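PDB 1Z24: insecticyanin-A, which binds the blue chromophore biliverdin IX gamma and, mixed with lipoprotein-bound carotenes, gives hornworms their green camouflage colour. Local coordinates for residues S60-G72 against A173-G185. Residues are numbered along the deposited sequence; the frame is centred on the assembly and turned at random.
Sequences SFVSNGVKEYMEG and AACQYSTTYSLTG. With BLV (biliverdin IX gamma chromophore), chain B.
The Tyr69 ring lies with one face over the backbone of Ser182, whose CA sits 3.8 Å from the Tyr69 ring centroid. Thr180 OG1 comes near the plane of this ring, at the CE2 edge. CG of Tyr69 stands between its backbone N and carbonyl carbon (chi1 64°), which brings the ring back over the neighbouring strand. The Tyr177 ring takes Lys67 CB over one face, a CH-pi contact, and has Thr179 N in plane at its edge. The bent Lys67 chain then follows the ring, and NZ makes a weak hydrogen bond to Tyr177 OH. Leu183 CD2 lies in plane at the Tyr181 edge. The Phe61 ring has BLV CAC over one face, 3.5 Å from Phe61 CD2, and Glu68 OE1 in plane at its edge. With an alanine here the ring contact would be lost, and the CAC side of the pigment would probably be less firmly packed.

Strand 179-182 pairs in parallel with 66-72, a lipocalin barrel strand; the Tyr69 and Tyr177 rings lie on the face Lys67 points to. Lys67 N bonds to Thr179 O at 2.7 Å, and Leu183 N to Tyr69 O at 2.7 Å. Past the last bridge, Thr184 OG1 accepts Glu71 N in a nearly straight bond (170°). At the other end, Gly65 O accepts Ser178 N, and Cys175 is tied to Cys43 by a disulfide.

Met70 SD lies 3.4 Å from BLV C1D. Backbone bonds, extended by the Thr184 hydroxyl, therefore hold a strand whose one face is packed by tyrosine rings, while Phe61, Met70 and Leu183 line the biliverdin pocket through ring, sulfur and methyl atoms.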
# COMPACT_ATOMS: atom_id res chain seq x y z
N SER A 60 25.46 -5.16 -17.98
CA SER A 60 26.27 -4.16 -18.56
C SER A 60 25.53 -2.96 -19.05
O SER A 60 24.35 -2.97 -19.36
CB SER A 60 27.12 -4.69 -19.73
OG SER A 60 26.37 -4.82 -20.94
N PHE A 61 26.30 -1.90 -19.15
CA PHE A 61 25.84 -0.65 -19.65
C PHE A 61 27.03 0.14 -20.11
O PHE A 61 28.19 -0.24 -19.89
CB PHE A 61 24.85 0.11 -18.81
CG PHE A 61 25.30 0.53 -17.44
CD1 PHE A 61 26.63 0.84 -17.12
CD2 PHE A 61 24.33 0.68 -16.44
CE1 PHE A 61 27.01 1.26 -15.85
CE2 PHE A 61 24.69 1.13 -15.16
CZ PHE A 61 26.03 1.42 -14.85
N VAL A 62 26.75 1.23 -20.75
CA VAL A 62 27.77 2.10 -21.27
C VAL A 62 27.70 3.53 -20.70
O VAL A 62 26.66 4.22 -20.70
CB VAL A 62 27.73 2.13 -22.84
CG1 VAL A 62 28.85 2.99 -23.42
CG2 VAL A 62 27.84 0.73 -23.48
N SER A 63 28.86 4.00 -20.23
CA SER A 63 29.02 5.34 -19.70
C SER A 63 30.25 5.89 -20.40
O SER A 63 31.32 5.29 -20.32
CB SER A 63 29.14 5.41 -18.16
OG SER A 63 28.18 4.48 -17.65
N ASN A 64 30.07 6.99 -21.12
CA ASN A 64 31.13 7.68 -21.84
C ASN A 64 32.10 6.81 -22.59
O ASN A 64 33.30 6.95 -22.40
CB ASN A 64 31.98 8.58 -20.92
CG ASN A 64 31.09 9.47 -20.06
OD1 ASN A 64 30.98 9.37 -18.78
ND2 ASN A 64 30.43 10.34 -20.81
N GLY A 65 31.58 5.94 -23.43
CA GLY A 65 32.45 5.09 -24.22
C GLY A 65 32.99 3.89 -23.51
O GLY A 65 33.71 3.09 -24.08
N VAL A 66 32.63 3.77 -22.27
CA VAL A 66 33.11 2.63 -21.55
C VAL A 66 32.00 1.69 -21.19
O VAL A 66 30.92 2.08 -20.70
CB VAL A 66 33.67 3.06 -20.23
CG1 VAL A 66 34.19 1.78 -19.55
CG2 VAL A 66 34.75 4.06 -20.61
N LYS A 67 32.30 0.44 -21.43
CA LYS A 67 31.32 -0.53 -21.12
C LYS A 67 31.60 -1.10 -19.80
O LYS A 67 32.54 -1.88 -19.66
CB LYS A 67 31.25 -1.68 -22.10
CG LYS A 67 29.97 -2.50 -22.00
CD LYS A 67 30.11 -4.01 -22.09
CE LYS A 67 30.62 -4.70 -23.35
NZ LYS A 67 29.62 -5.57 -24.02
N GLU A 68 30.76 -0.74 -18.84
CA GLU A 68 30.92 -1.30 -17.52
C GLU A 68 30.03 -2.52 -17.32
O GLU A 68 28.83 -2.57 -17.71
CB GLU A 68 30.71 -0.28 -16.43
CG GLU A 68 31.63 0.88 -16.62
CD GLU A 68 31.28 1.99 -15.67
OE1 GLU A 68 30.46 1.86 -14.79
OE2 GLU A 68 31.92 3.09 -15.90
N TYR A 69 30.64 -3.53 -16.67
CA TYR A 69 29.86 -4.71 -16.45
C TYR A 69 30.07 -5.36 -15.10
O TYR A 69 31.00 -5.02 -14.36
CB TYR A 69 30.10 -5.66 -17.60
CG TYR A 69 31.50 -6.10 -17.62
CD1 TYR A 69 31.79 -7.35 -17.05
CD2 TYR A 69 32.51 -5.32 -18.21
CE1 TYR A 69 33.10 -7.83 -17.07
CE2 TYR A 69 33.83 -5.78 -18.24
CZ TYR A 69 34.10 -7.04 -17.66
OH TYR A 69 35.37 -7.56 -17.65
N MET A 70 29.17 -6.30 -14.79
CA MET A 70 29.20 -7.03 -13.53
C MET A 70 28.85 -8.46 -13.80
O MET A 70 27.92 -8.74 -14.56
CB MET A 70 28.01 -6.59 -12.66
CG MET A 70 28.00 -5.14 -12.29
SD MET A 70 26.39 -4.58 -11.67
CE MET A 70 26.36 -5.12 -9.98
N GLU A 71 29.58 -9.35 -13.16
CA GLU A 71 29.33 -10.77 -13.31
C GLU A 71 28.94 -11.36 -11.97
O GLU A 71 29.59 -11.05 -10.98
CB GLU A 71 30.58 -11.48 -13.83
CG GLU A 71 31.12 -10.79 -15.11
CD GLU A 71 32.16 -11.60 -15.87
OE1 GLU A 71 31.86 -12.26 -16.81
OE2 GLU A 71 33.40 -11.54 -15.40
N GLY A 72 27.87 -12.17 -11.92
CA GLY A 72 27.50 -12.72 -10.63
C GLY A 72 26.70 -13.97 -10.78
O GLY A 72 26.54 -14.47 -11.88
N ALA A 173 24.88 4.50 -31.33
CA ALA A 173 25.73 5.46 -30.67
C ALA A 173 25.80 5.17 -29.20
O ALA A 173 26.88 5.05 -28.64
CB ALA A 173 25.26 6.88 -30.88
N ALA A 174 24.63 5.03 -28.60
CA ALA A 174 24.52 4.77 -27.17
C ALA A 174 25.22 3.52 -26.76
O ALA A 174 25.85 3.42 -25.71
CB ALA A 174 23.06 4.54 -26.85
N CYS A 175 25.10 2.52 -27.59
CA CYS A 175 25.73 1.30 -27.19
C CYS A 175 27.17 1.14 -27.54
O CYS A 175 27.81 0.14 -27.20
CB CYS A 175 24.99 0.17 -27.92
SG CYS A 175 23.34 -0.05 -27.25
N GLN A 176 27.69 2.13 -28.22
CA GLN A 176 29.07 2.06 -28.64
C GLN A 176 30.05 2.22 -27.51
O GLN A 176 29.85 3.05 -26.62
CB GLN A 176 29.23 3.35 -29.46
CG GLN A 176 30.43 3.61 -30.39
CD GLN A 176 29.80 4.56 -31.45
OE1 GLN A 176 29.36 4.14 -32.56
NE2 GLN A 176 29.61 5.86 -31.08
N TYR A 177 31.12 1.43 -27.56
CA TYR A 177 32.12 1.58 -26.52
C TYR A 177 33.51 1.29 -27.04
O TYR A 177 33.69 0.40 -27.85
CB TYR A 177 31.90 0.79 -25.25
CG TYR A 177 31.81 -0.66 -25.58
CD1 TYR A 177 32.95 -1.48 -25.50
CD2 TYR A 177 30.58 -1.20 -25.95
CE1 TYR A 177 32.83 -2.84 -25.79
CE2 TYR A 177 30.45 -2.56 -26.23
CZ TYR A 177 31.59 -3.37 -26.15
OH TYR A 177 31.46 -4.69 -26.44
N SER A 178 34.49 2.04 -26.57
CA SER A 178 35.85 1.83 -27.01
C SER A 178 36.55 0.90 -26.04
O SER A 178 37.49 0.20 -26.38
CB SER A 178 36.60 3.13 -27.05
OG SER A 178 36.61 3.63 -25.71
N THR A 179 36.07 0.89 -24.81
CA THR A 179 36.69 0.02 -23.83
C THR A 179 35.72 -0.47 -22.78
O THR A 179 34.63 0.10 -22.67
CB THR A 179 37.86 0.77 -23.18
OG1 THR A 179 38.67 -0.15 -22.47
CG2 THR A 179 37.27 1.85 -22.29
N THR A 180 36.16 -1.52 -22.04
CA THR A 180 35.42 -2.19 -20.96
C THR A 180 35.96 -2.08 -19.54
O THR A 180 37.08 -1.70 -19.25
CB THR A 180 35.12 -3.59 -21.27
OG1 THR A 180 36.18 -4.37 -20.89
CG2 THR A 180 34.89 -3.70 -22.74
N TYR A 181 35.14 -2.44 -18.60
CA TYR A 181 35.60 -2.37 -17.24
C TYR A 181 34.67 -3.13 -16.37
O TYR A 181 33.45 -2.91 -16.40
CB TYR A 181 35.72 -0.95 -16.81
CG TYR A 181 35.94 -0.75 -15.37
CD1 TYR A 181 37.25 -0.69 -14.91
CD2 TYR A 181 34.90 -0.61 -14.45
CE1 TYR A 181 37.54 -0.49 -13.56
CE2 TYR A 181 35.18 -0.41 -13.10
CZ TYR A 181 36.50 -0.35 -12.65
OH TYR A 181 36.80 -0.14 -11.31
N SER A 182 35.28 -4.04 -15.65
CA SER A 182 34.57 -4.90 -14.73
C SER A 182 34.32 -4.24 -13.37
O SER A 182 35.25 -3.97 -12.64
CB SER A 182 35.46 -6.07 -14.38
OG SER A 182 34.72 -7.02 -13.60
N LEU A 183 33.08 -4.00 -13.02
CA LEU A 183 32.81 -3.40 -11.74
C LEU A 183 33.00 -4.40 -10.63
O LEU A 183 33.33 -4.03 -9.53
CB LEU A 183 31.36 -2.87 -11.67
CG LEU A 183 31.09 -1.78 -12.70
CD1 LEU A 183 29.64 -1.58 -12.79
CD2 LEU A 183 31.68 -0.47 -12.24
N THR A 184 32.75 -5.67 -10.92
CA THR A 184 32.87 -6.76 -9.94
C THR A 184 34.30 -7.23 -9.97
O THR A 184 35.03 -6.93 -10.87
CB THR A 184 31.87 -7.93 -10.19
OG1 THR A 184 31.77 -8.19 -11.61
CG2 THR A 184 30.43 -7.52 -9.79
N GLY A 185 34.72 -7.96 -8.99
CA GLY A 185 36.08 -8.42 -8.98
C GLY A 185 36.69 -8.44 -7.57
O GLY A 185 36.23 -7.83 -6.60
NA BLV B . 19.61 -3.14 -9.07
C1A BLV B . 19.71 -2.66 -7.81
C2A BLV B . 18.79 -3.28 -6.87
C3A BLV B . 18.10 -4.20 -7.60
C4A BLV B . 18.61 -4.10 -8.98
CMA BLV B . 16.91 -5.15 -7.17
OA BLV B . 20.51 -1.80 -7.51
CAA BLV B . 18.62 -2.92 -5.45
CBA BLV B . 17.83 -1.65 -5.51
CGA BLV B . 17.75 -1.06 -4.11
O1A BLV B . 16.76 -1.15 -3.43
O2A BLV B . 18.71 -0.51 -3.66
CHB BLV B . 18.12 -4.86 -10.03
NB BLV B . 19.52 -4.17 -11.92
C1B BLV B . 18.37 -4.73 -11.39
C2B BLV B . 17.50 -5.21 -12.44
C3B BLV B . 18.13 -4.92 -13.58
C4B BLV B . 19.39 -4.25 -13.25
CMB BLV B . 16.16 -5.91 -12.25
CAB BLV B . 17.62 -5.21 -14.96
CBB BLV B . 17.84 -4.19 -15.85
CHC BLV B . 20.33 -3.85 -14.21
NC BLV B . 22.13 -2.73 -13.03
C1C BLV B . 21.60 -3.37 -14.11
C2C BLV B . 22.57 -3.44 -15.22
C3C BLV B . 23.73 -2.89 -14.86
C4C BLV B . 23.45 -2.43 -13.44
CMC BLV B . 22.31 -4.12 -16.48
CAC BLV B . 25.07 -2.66 -15.58
CBC BLV B . 26.22 -2.54 -14.87
CHD BLV B . 24.37 -1.68 -12.62
ND BLV B . 23.77 -2.61 -10.42
C1D BLV B . 24.54 -1.76 -11.26
C2D BLV B . 25.56 -1.03 -10.44
C3D BLV B . 25.41 -1.43 -9.13
C4D BLV B . 24.32 -2.39 -9.16
CMD BLV B . 26.57 -0.02 -10.91
OD BLV B . 23.93 -2.96 -8.17
CAD BLV B . 26.20 -0.99 -7.97
CBD BLV B . 27.19 -2.08 -7.63
CGD BLV B . 27.92 -1.79 -6.27
O1D BLV B . 28.98 -1.25 -6.27
O2D BLV B . 27.42 -2.09 -5.20